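Local coordinates for protein N2152 (PDB 5U22) that probably hydrolyses arabinosyl linkages as a polyspecific family 39 glycoside hydrolase, with a TIM barrel joined to a beta sandwich, at residues T37-G42 with R267-K272; G314-V319 with D330-V335; V371-I376 with Y416-T421. One frame throughout, in Å; residues are numbered along the deposited sequence.

Contact 1: T37-G42 with R267-K272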
loop_
_atom_site.group_PDB
_atom_site.type_symbol
_atom_site.label_atom_id
_atom_site.label_comp_id
_atom_site.label_asym_id
_atom_site.label_seq_id
_atom_site.Cartn_x
_atom_site.Cartn_y
_atom_site.Cartn_z
ATOM N N THR A 37 9.200 3.265 -6.346
ATOM C CA THR A 37 7.871 3.768 -6.665
ATOM C C THR A 37 7.025 4.062 -5.435
ATOM O O THR A 37 5.926 4.611 -5.582
ATOM C CB THR A 37 7.116 2.770 -7.551
ATOM O OG1 THR A 37 6.810 1.598 -6.783
ATOM C CG2 THR A 37 7.964 2.372 -8.756
ATOM N N HIS A 38 7.505 3.729 -4.237
ATOM C CA HIS A 38 6.752 3.915 -2.994
ATOM C C HIS A 38 5.376 3.274 -3.109
ATOM O O HIS A 38 4.349 3.865 -2.763
ATOM C CB HIS A 38 6.663 5.398 -2.634
ATOM C CG HIS A 38 7.908 6.146 -2.979
ATOM N ND1 HIS A 38 7.988 6.997 -4.059
ATOM C CD2 HIS A 38 9.148 6.098 -2.441
ATOM C CE1 HIS A 38 9.219 7.476 -4.146
ATOM N NE2 HIS A 38 9.943 6.945 -3.176
ATOM N N CYS A 39 5.371 2.035 -3.602
ATOM C CA CYS A 39 4.118 1.408 -4.009
ATOM C C CYS A 39 3.126 1.307 -2.859
ATOM O O CYS A 39 1.920 1.418 -3.085
ATOM C CB CYS A 39 4.384 0.024 -4.612
ATOM S SG CYS A 39 5.030 -1.246 -3.478
ATOM N N ALA A 40 3.602 1.136 -1.625
ATOM C CA ALA A 40 2.708 0.946 -0.491
ATOM C C ALA A 40 2.301 2.258 0.179
ATOM O O ALA A 40 1.681 2.220 1.245
ATOM C CB ALA A 40 3.353 0.005 0.539
ATOM N N SER A 41 2.606 3.410 -0.433
ATOM C CA SER A 41 2.339 4.716 0.178
ATOM C C SER A 41 0.950 5.190 -0.235
ATOM O O SER A 41 0.778 5.954 -1.192
ATOM C CB SER A 41 3.395 5.739 -0.223
ATOM O OG SER A 41 4.700 5.337 0.141
ATOM N N GLY A 42 -0.056 4.740 0.513
ATOM C CA GLY A 42 -1.429 5.160 0.262
ATOM C C GLY A 42 -2.337 4.606 1.340
ATOM O O GLY A 42 -1.927 3.769 2.146
ATOM N N ARG A 267 7.555 -6.603 1.668
ATOM C CA ARG A 267 7.063 -7.704 0.844
ATOM C C ARG A 267 6.381 -7.196 -0.419
ATOM O O ARG A 267 6.578 -7.769 -1.495
ATOM C CB ARG A 267 6.141 -8.602 1.680
ATOM C CG ARG A 267 6.914 -9.339 2.772
ATOM C CD ARG A 267 6.042 -9.894 3.892
ATOM N NE ARG A 267 6.846 -10.132 5.092
ATOM C CZ ARG A 267 6.412 -10.751 6.185
ATOM N NH1 ARG A 267 5.166 -11.218 6.238
ATOM N NH2 ARG A 267 7.225 -10.900 7.230
ATOM N N PHE A 268 5.609 -6.107 -0.326
ATOM C CA PHE A 268 5.062 -5.488 -1.535
ATOM C C PHE A 268 6.170 -5.110 -2.508
ATOM O O PHE A 268 6.049 -5.333 -3.720
ATOM C CB PHE A 268 4.238 -4.242 -1.188
ATOM C CG PHE A 268 2.933 -4.527 -0.485
ATOM C CD1 PHE A 268 2.597 -5.811 -0.085
ATOM C CD2 PHE A 268 2.045 -3.494 -0.224
ATOM C CE1 PHE A 268 1.400 -6.064 0.577
ATOM C CE2 PHE A 268 0.839 -3.740 0.417
ATOM C CZ PHE A 268 0.519 -5.036 0.828
ATOM N N GLU A 269 7.252 -4.513 -2.002
ATOM C CA GLU A 269 8.354 -4.156 -2.887
ATOM C C GLU A 269 9.024 -5.403 -3.449
ATOM O O GLU A 269 9.390 -5.439 -4.629
ATOM C CB GLU A 269 9.370 -3.289 -2.151
ATOM C CG GLU A 269 8.852 -1.899 -1.755
ATOM C CD GLU A 269 8.765 -0.922 -2.928
ATOM O OE1 GLU A 269 9.240 -1.256 -4.049
ATOM O OE2 GLU A 269 8.216 0.180 -2.716
ATOM N N ARG A 270 9.172 -6.443 -2.628
ATOM C CA ARG A 270 9.830 -7.665 -3.087
ATOM C C ARG A 270 9.094 -8.288 -4.267
ATOM O O ARG A 270 9.719 -8.831 -5.185
ATOM C CB ARG A 270 9.929 -8.658 -1.929
ATOM C CG ARG A 270 10.565 -9.995 -2.273
ATOM C CD ARG A 270 10.909 -10.775 -0.986
ATOM N NE ARG A 270 11.725 -9.976 -0.062
ATOM C CZ ARG A 270 11.354 -9.652 1.179
ATOM N NH1 ARG A 270 10.192 -10.073 1.680
ATOM N NH2 ARG A 270 12.148 -8.907 1.929
ATOM N N TYR A 271 7.768 -8.210 -4.269
ATOM C CA TYR A 271 6.962 -8.831 -5.312
ATOM C C TYR A 271 6.460 -7.825 -6.339
ATOM O O TYR A 271 5.606 -8.164 -7.168
ATOM C CB TYR A 271 5.808 -9.614 -4.678
ATOM C CG TYR A 271 6.319 -10.879 -4.017
ATOM C CD1 TYR A 271 6.493 -12.038 -4.759
ATOM C CD2 TYR A 271 6.685 -10.894 -2.674
ATOM C CE1 TYR A 271 6.983 -13.200 -4.170
ATOM C CE2 TYR A 271 7.182 -12.042 -2.083
ATOM C CZ TYR A 271 7.326 -13.189 -2.834
ATOM O OH TYR A 271 7.822 -14.327 -2.250
ATOM N N LYS A 272 6.990 -6.605 -6.317
ATOM C CA LYS A 272 6.707 -5.601 -7.344
ATOM C C LYS A 272 5.216 -5.285 -7.420
ATOM O O LYS A 272 4.646 -5.103 -8.500
ATOM C CB LYS A 272 7.260 -6.033 -8.698
ATOM C CG LYS A 272 8.780 -6.245 -8.661
ATOM C CD LYS A 272 9.356 -6.567 -10.033
ATOM C CE LYS A 272 10.147 -7.859 -10.000
HETATM O O HOH W 1 9.138 0.477 -6.104
HETATM O O HOH W 2 9.723 2.313 -3.377
#

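Contact 2: G314-V319 with D330-V335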
loop_
_atom_site.group_PDB
_atom_site.type_symbol
_atom_site.label_atom_id
_atom_site.label_comp_id
_atom_site.label_asym_id
_atom_site.label_seq_id
_atom_site.Cartn_x
_atom_site.Cartn_y
_atom_site.Cartn_z
ATOM N N GLY A 314 16.164 6.297 -6.387
ATOM C CA GLY A 314 17.040 5.313 -7.012
ATOM C C GLY A 314 16.359 3.976 -7.243
ATOM O O GLY A 314 15.214 3.935 -7.706
ATOM N N ASP A 315 17.045 2.882 -6.932
ATOM C CA ASP A 315 16.527 1.538 -7.154
ATOM C C ASP A 315 16.222 0.864 -5.830
ATOM O O ASP A 315 16.989 0.989 -4.876
ATOM C CB ASP A 315 17.535 0.662 -7.898
ATOM C CG ASP A 315 17.760 1.105 -9.304
ATOM O OD1 ASP A 315 16.793 1.580 -9.936
ATOM O OD2 ASP A 315 18.900 0.958 -9.780
ATOM N N MET A 316 15.126 0.111 -5.789
ATOM C CA MET A 316 14.906 -0.807 -4.680
ATOM C C MET A 316 15.758 -2.050 -4.897
ATOM O O MET A 316 15.900 -2.525 -6.026
ATOM C CB MET A 316 13.422 -1.187 -4.576
ATOM C CG MET A 316 12.477 0.000 -4.572
ATOM S SD MET A 316 12.826 1.157 -3.222
ATOM C CE MET A 316 12.536 0.078 -1.803
ATOM N N VAL A 317 16.353 -2.559 -3.816
ATOM C CA VAL A 317 17.237 -3.713 -3.897
ATOM C C VAL A 317 16.768 -4.783 -2.923
ATOM O O VAL A 317 16.004 -4.524 -1.989
ATOM C CB VAL A 317 18.706 -3.346 -3.616
ATOM C CG1 VAL A 317 19.215 -2.393 -4.676
ATOM C CG2 VAL A 317 18.852 -2.704 -2.238
ATOM N N SER A 318 17.274 -5.996 -3.135
ATOM C CA SER A 318 16.759 -7.158 -2.424
ATOM C C SER A 318 17.145 -7.141 -0.952
ATOM O O SER A 318 18.277 -6.816 -0.579
ATOM C CB SER A 318 17.257 -8.441 -3.079
ATOM O OG SER A 318 16.629 -8.618 -4.346
ATOM N N VAL A 319 16.178 -7.488 -0.117
ATOM C CA VAL A 319 16.363 -7.652 1.316
ATOM C C VAL A 319 16.024 -9.094 1.639
ATOM O O VAL A 319 14.943 -9.571 1.269
ATOM C CB VAL A 319 15.458 -6.702 2.125
ATOM C CG1 VAL A 319 15.559 -7.024 3.620
ATOM C CG2 VAL A 319 15.822 -5.236 1.855
ATOM N N ASP A 330 10.886 -7.423 8.632
ATOM C CA ASP A 330 11.163 -7.383 7.201
ATOM C C ASP A 330 11.356 -5.918 6.831
ATOM O O ASP A 330 11.183 -5.031 7.669
ATOM C CB ASP A 330 10.016 -8.034 6.426
ATOM C CG ASP A 330 10.424 -8.533 5.058
ATOM O OD1 ASP A 330 11.475 -8.116 4.524
ATOM O OD2 ASP A 330 9.666 -9.357 4.512
ATOM N N GLY A 331 11.680 -5.652 5.572
ATOM C CA GLY A 331 11.856 -4.259 5.191
ATOM C C GLY A 331 12.277 -4.099 3.748
ATOM O O GLY A 331 12.274 -5.049 2.964
ATOM N N ALA A 332 12.647 -2.864 3.408
ATOM C CA ALA A 332 12.959 -2.515 2.032
ATOM C C ALA A 332 14.176 -1.607 2.000
ATOM O O ALA A 332 14.435 -0.850 2.940
ATOM C CB ALA A 332 11.776 -1.816 1.345
ATOM N N ALA A 333 14.906 -1.669 0.892
ATOM C CA ALA A 333 16.155 -0.934 0.786
ATOM C C ALA A 333 16.246 -0.277 -0.576
ATOM O O ALA A 333 15.788 -0.840 -1.574
ATOM C CB ALA A 333 17.360 -1.848 0.996
ATOM N N SER A 334 16.849 0.914 -0.611
ATOM C CA SER A 334 17.048 1.631 -1.863
ATOM C C SER A 334 18.506 2.058 -1.988
ATOM O O SER A 334 19.200 2.285 -0.991
ATOM C CB SER A 334 16.121 2.853 -1.958
ATOM O OG SER A 334 16.452 3.802 -0.961
ATOM N N VAL A 335 18.976 2.139 -3.230
ATOM C CA VAL A 335 20.314 2.635 -3.537
ATOM C C VAL A 335 20.175 3.709 -4.598
ATOM O O VAL A 335 19.499 3.494 -5.609
ATOM C CB VAL A 335 21.256 1.525 -4.037
ATOM C CG1 VAL A 335 22.615 2.129 -4.405
ATOM C CG2 VAL A 335 21.409 0.428 -3.007
HETATM O O HOH W 3 13.616 -3.409 -1.055
#

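Contact 3: V371-I376 with Y416-T421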
loop_
_atom_site.group_PDB
_atom_site.type_symbol
_atom_site.label_atom_id
_atom_site.label_comp_id
_atom_site.label_asym_id
_atom_site.label_seq_id
_atom_site.Cartn_x
_atom_site.Cartn_y
_atom_site.Cartn_z
ATOM N N VAL A 371 27.423 5.851 8.575
ATOM C CA VAL A 371 26.206 5.103 8.891
ATOM C C VAL A 371 25.451 5.828 9.996
ATOM O O VAL A 371 25.969 5.993 11.105
ATOM C CB VAL A 371 26.522 3.658 9.305
ATOM C CG1 VAL A 371 25.241 2.911 9.663
ATOM C CG2 VAL A 371 27.270 2.959 8.174
ATOM N N LYS A 372 24.232 6.259 9.697
ATOM C CA LYS A 372 23.347 6.822 10.701
ATOM C C LYS A 372 22.191 5.857 10.913
ATOM O O LYS A 372 21.514 5.475 9.953
ATOM C CB LYS A 372 22.835 8.193 10.271
ATOM C CG LYS A 372 21.826 8.808 11.230
ATOM C CD LYS A 372 21.432 10.187 10.729
ATOM C CE LYS A 372 20.568 10.948 11.726
ATOM N NZ LYS A 372 20.157 12.279 11.164
ATOM N N VAL A 373 21.980 5.455 12.160
ATOM C CA VAL A 373 20.955 4.480 12.520
ATOM C C VAL A 373 19.915 5.202 13.369
ATOM O O VAL A 373 20.254 5.802 14.396
ATOM C CB VAL A 373 21.569 3.285 13.270
ATOM C CG1 VAL A 373 20.505 2.257 13.603
ATOM C CG2 VAL A 373 22.677 2.657 12.428
ATOM N N GLU A 374 18.655 5.158 12.940
ATOM C CA GLU A 374 17.581 5.863 13.629
ATOM C C GLU A 374 16.429 4.916 13.946
ATOM O O GLU A 374 16.269 3.863 13.321
ATOM C CB GLU A 374 17.021 7.019 12.796
ATOM C CG GLU A 374 18.042 7.963 12.257
ATOM C CD GLU A 374 17.413 8.970 11.318
ATOM O OE1 GLU A 374 16.667 9.833 11.813
ATOM O OE2 GLU A 374 17.636 8.874 10.095
ATOM N N LYS A 375 15.598 5.328 14.905
ATOM C CA LYS A 375 14.370 4.610 15.217
ATOM C C LYS A 375 13.219 5.590 15.381
ATOM O O LYS A 375 13.413 6.753 15.747
ATOM C CB LYS A 375 14.499 3.764 16.489
ATOM C CG LYS A 375 14.718 4.567 17.767
ATOM C CD LYS A 375 14.771 3.637 18.968
ATOM C CE LYS A 375 15.247 4.357 20.234
ATOM N NZ LYS A 375 14.315 5.434 20.645
ATOM N N ILE A 376 12.015 5.104 15.108
ATOM C CA ILE A 376 10.796 5.845 15.395
ATOM C C ILE A 376 9.971 4.956 16.311
ATOM O O ILE A 376 9.594 3.840 15.933
ATOM C CB ILE A 376 10.031 6.238 14.122
ATOM C CG1 ILE A 376 8.759 7.003 14.489
ATOM C CG2 ILE A 376 9.726 5.021 13.209
ATOM C CD1 ILE A 376 9.059 8.392 15.012
ATOM N N TYR A 416 12.782 1.178 12.105
ATOM C CA TYR A 416 14.219 1.432 12.100
ATOM C C TYR A 416 14.690 1.845 10.717
ATOM O O TYR A 416 14.132 1.422 9.705
ATOM C CB TYR A 416 14.997 0.199 12.555
ATOM C CG TYR A 416 14.627 -0.226 13.963
ATOM C CD1 TYR A 416 15.150 0.434 15.069
ATOM C CD2 TYR A 416 13.750 -1.275 14.182
ATOM C CE1 TYR A 416 14.815 0.043 16.357
ATOM C CE2 TYR A 416 13.403 -1.653 15.456
ATOM C CZ TYR A 416 13.943 -0.999 16.537
ATOM O OH TYR A 416 13.585 -1.385 17.808
ATOM N N ARG A 417 15.737 2.676 10.673
ATOM C CA ARG A 417 16.366 2.995 9.396
ATOM C C ARG A 417 17.877 2.983 9.549
ATOM O O ARG A 417 18.413 3.483 10.544
ATOM C CB ARG A 417 15.937 4.361 8.837
ATOM C CG ARG A 417 16.533 4.630 7.459
ATOM C CD ARG A 417 15.960 5.868 6.761
ATOM N NE ARG A 417 16.354 7.132 7.396
ATOM C CZ ARG A 417 16.127 8.334 6.869
ATOM N NH1 ARG A 417 15.517 8.454 5.687
ATOM N NH2 ARG A 417 16.517 9.419 7.520
ATOM N N ILE A 418 18.561 2.407 8.560
ATOM C CA ILE A 418 20.003 2.567 8.412
ATOM C C ILE A 418 20.233 3.382 7.148
ATOM O O ILE A 418 19.790 2.987 6.063
ATOM C CB ILE A 418 20.717 1.209 8.353
ATOM C CG1 ILE A 418 20.604 0.526 9.711
ATOM C CG2 ILE A 418 22.184 1.397 7.958
ATOM C CD1 ILE A 418 20.913 -0.940 9.680
ATOM N N TYR A 419 20.888 4.535 7.291
ATOM C CA TYR A 419 21.101 5.473 6.192
ATOM C C TYR A 419 22.599 5.618 5.980
ATOM O O TYR A 419 23.311 6.053 6.892
ATOM C CB TYR A 419 20.467 6.829 6.516
ATOM C CG TYR A 419 20.169 7.711 5.319
ATOM C CD1 TYR A 419 18.959 7.607 4.642
ATOM C CD2 TYR A 419 21.078 8.671 4.895
ATOM C CE1 TYR A 419 18.670 8.422 3.555
ATOM C CE2 TYR A 419 20.800 9.495 3.796
ATOM C CZ TYR A 419 19.594 9.362 3.136
ATOM O OH TYR A 419 19.293 10.174 2.056
ATOM N N ILE A 420 23.076 5.265 4.788
ATOM C CA ILE A 420 24.505 5.150 4.519
ATOM C C ILE A 420 24.899 6.199 3.490
ATOM O O ILE A 420 24.344 6.235 2.386
ATOM C CB ILE A 420 24.881 3.741 4.020
ATOM C CG1 ILE A 420 24.350 2.673 4.976
ATOM C CG2 ILE A 420 26.378 3.616 3.832
ATOM C CD1 ILE A 420 24.699 1.257 4.542
ATOM N N THR A 421 25.881 7.027 3.837
ATOM C CA THR A 421 26.400 8.055 2.942
ATOM C C THR A 421 27.920 7.954 2.898
ATOM O O THR A 421 28.530 7.130 3.585
ATOM C CB THR A 421 25.964 9.461 3.387
ATOM O OG1 THR A 421 26.285 9.654 4.772
ATOM C CG2 THR A 421 24.470 9.640 3.192
HETATM O O HOH W 4 18.634 6.531 9.444
#

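Contact 1: T37-G42 with R267-K272
Glu-269 OE2 is the polar atom at which this interface gathers: the backbone N of Cys-39 stands 3.5 Å from Glu-269 OE2, the hydroxyl of Tyr-309 on helix 301-310 bonds to it, and a water donates to it from 2.7 Å while accepting the N-H of His-38. A second water, 2.7 Å from Glu-269 OE1, accepts from both the N-H and the hydroxyl (OG1) of Thr-37, so each carboxylate oxygen reaches segment 37-42 through its own water. The glutamate can do this because its chain folds over at chi2 (-75°), bringing the carboxylate back toward the turn.

Cys-39 SG sits between this wet patch and a dry one, 3.6 Å from Glu-269 OE2 and 3.9 Å from Phe-268 CB, and the methyl of Ala-40 meets the Phe-268 ring at CD2, 3.8 Å from Ala-40 CB. Cys-39 and Ala-40 are the middle residues of a type I beta turn, His-38 to Ser-41, laid against the last turn of helix 258-270, which ends in a Schellman motif. Backbone bonds to Gly-276 and Asn-65 place the turn between outermost strand 275-278 of the barrel's parallel sheet and the start of the other, 66-70.

With no charged group of 37-42 in contact with it, the buried carboxylate is probably stabilised by two waters and a phenol, the N-H groups of Thr-37 and His-38 standing behind the waters.

Contact 2: G314-V319 with D330-V335
The flat carboxylate of Asp-330 has Val-319 CG1 4.3 Å from its OD1, while the N-H of Gly-331 reaches that oxygen on the anti side, 29° out of the carboxylate plane. Arg-267 and Arg-270 of helix 258-270 form salt bridges with the group. The peptide carbonyl of Ala-333 is another crowded flat group: Val-317 N bonds to it from 34° out of its plane, and Met-316 CE lies 3.4 Å from Ala-333 O. Three bends of one sense along the methionine chain (chi1 -51°, with chi2 and chi3 turning the same way) curl this methyl back over the partner strand, where it also touches Ala-332 CB at 3.8 Å.

These residues form a beta hairpin, strands 315-320 and 330-336, within the beta sandwich. Asp-315 and Val-335 exchange two backbone bonds, the shorter being 2.8 Å from Val-335 N to Asp-315 O. Farther along the strands diverge, and a water bridges them, 2.8 Å from Val-317 O and accepting the N-H of Ala-333.

On the face bearing Val-317 and Val-335, the two valines cross at about a right angle, with Val-317 CG1 3.9 Å from Val-335 CG2. The methyl of Ala-333 meets the CG2 atoms of both Val-317 and Val-319, and Phe-344 of strand 341-347 touches Ala-333 and Val-319. At Gly-314 any CB would collide with Val-335 O, which instead receives a CA-H...O contact, 3.4 Å from Gly-314 CA.

Contact 3: V371-I376 with Y416-T421
Two antiparallel strands of the beta sandwich, 368-376 and 415-422, pair here in regular register, with Lys-372 opposite Tyr-419 and Glu-374 opposite Arg-417 as hydrogen-bonded pairs. The second pair adds a salt bridge: Arg-417 NH2 points almost straight (169°) at Glu-374 OE2, 2.9 Å away, meeting it on the syn side. Arg-417 leaves with CG anti to the backbone N and bends at chi3 (69°), bringing its guanidinium alongside the extended Glu-374. The oxygen lies at the guanidinium edge, although the two planes are turned 51° apart; Arg-417 NE makes a weak bond, 3.5 Å, to Glu-374 OE2. A water accepts from Arg-417 NE and sits 2.6 Å from Glu-374 OE2. Over one face of the Arg-417 guanidinium lies Tyr-419 CD1, 3.6 Å above its centre. A leucine in place of Arg-417 would probably leave the Glu-374 carboxylate without its countercharge and the water without its N-H donor.

On the other sheet face Ile-418 lies side by side with Val-373 and also meets Val-371, its CG2 3.8 Å from Val-371 CG1. Strand 403-408 packs here through Val-405. Strands 389-397 and 341-347 flank the pair, while Trp-308 of helix 301-310 makes a cation-pi contact with Arg-417.

From the N terminus the chain makes two sandwich strands before reaching 37-42. Contact 1 then closes a loop of 224 residues, most of the TIM barrel, when helix 258-270 returns to this early turn. After helix 301-310, contact 2 closes a short hairpin, and contact 3 closes a loop of 39 residues holding strands 389-397 and 403-408. The three closures follow in series, neither nested nor crossed. Contacts 1 and 2 nevertheless touch: Glu-269 packs on Met-316, and Arg-270 adds a probable bond to Val-319, joining barrel to sandwich. Contacts 2 and 3 share one sheet, with strand 341-347 pairing between 330-336 and 415-422, but their nearest atoms remain about 7 Å apart.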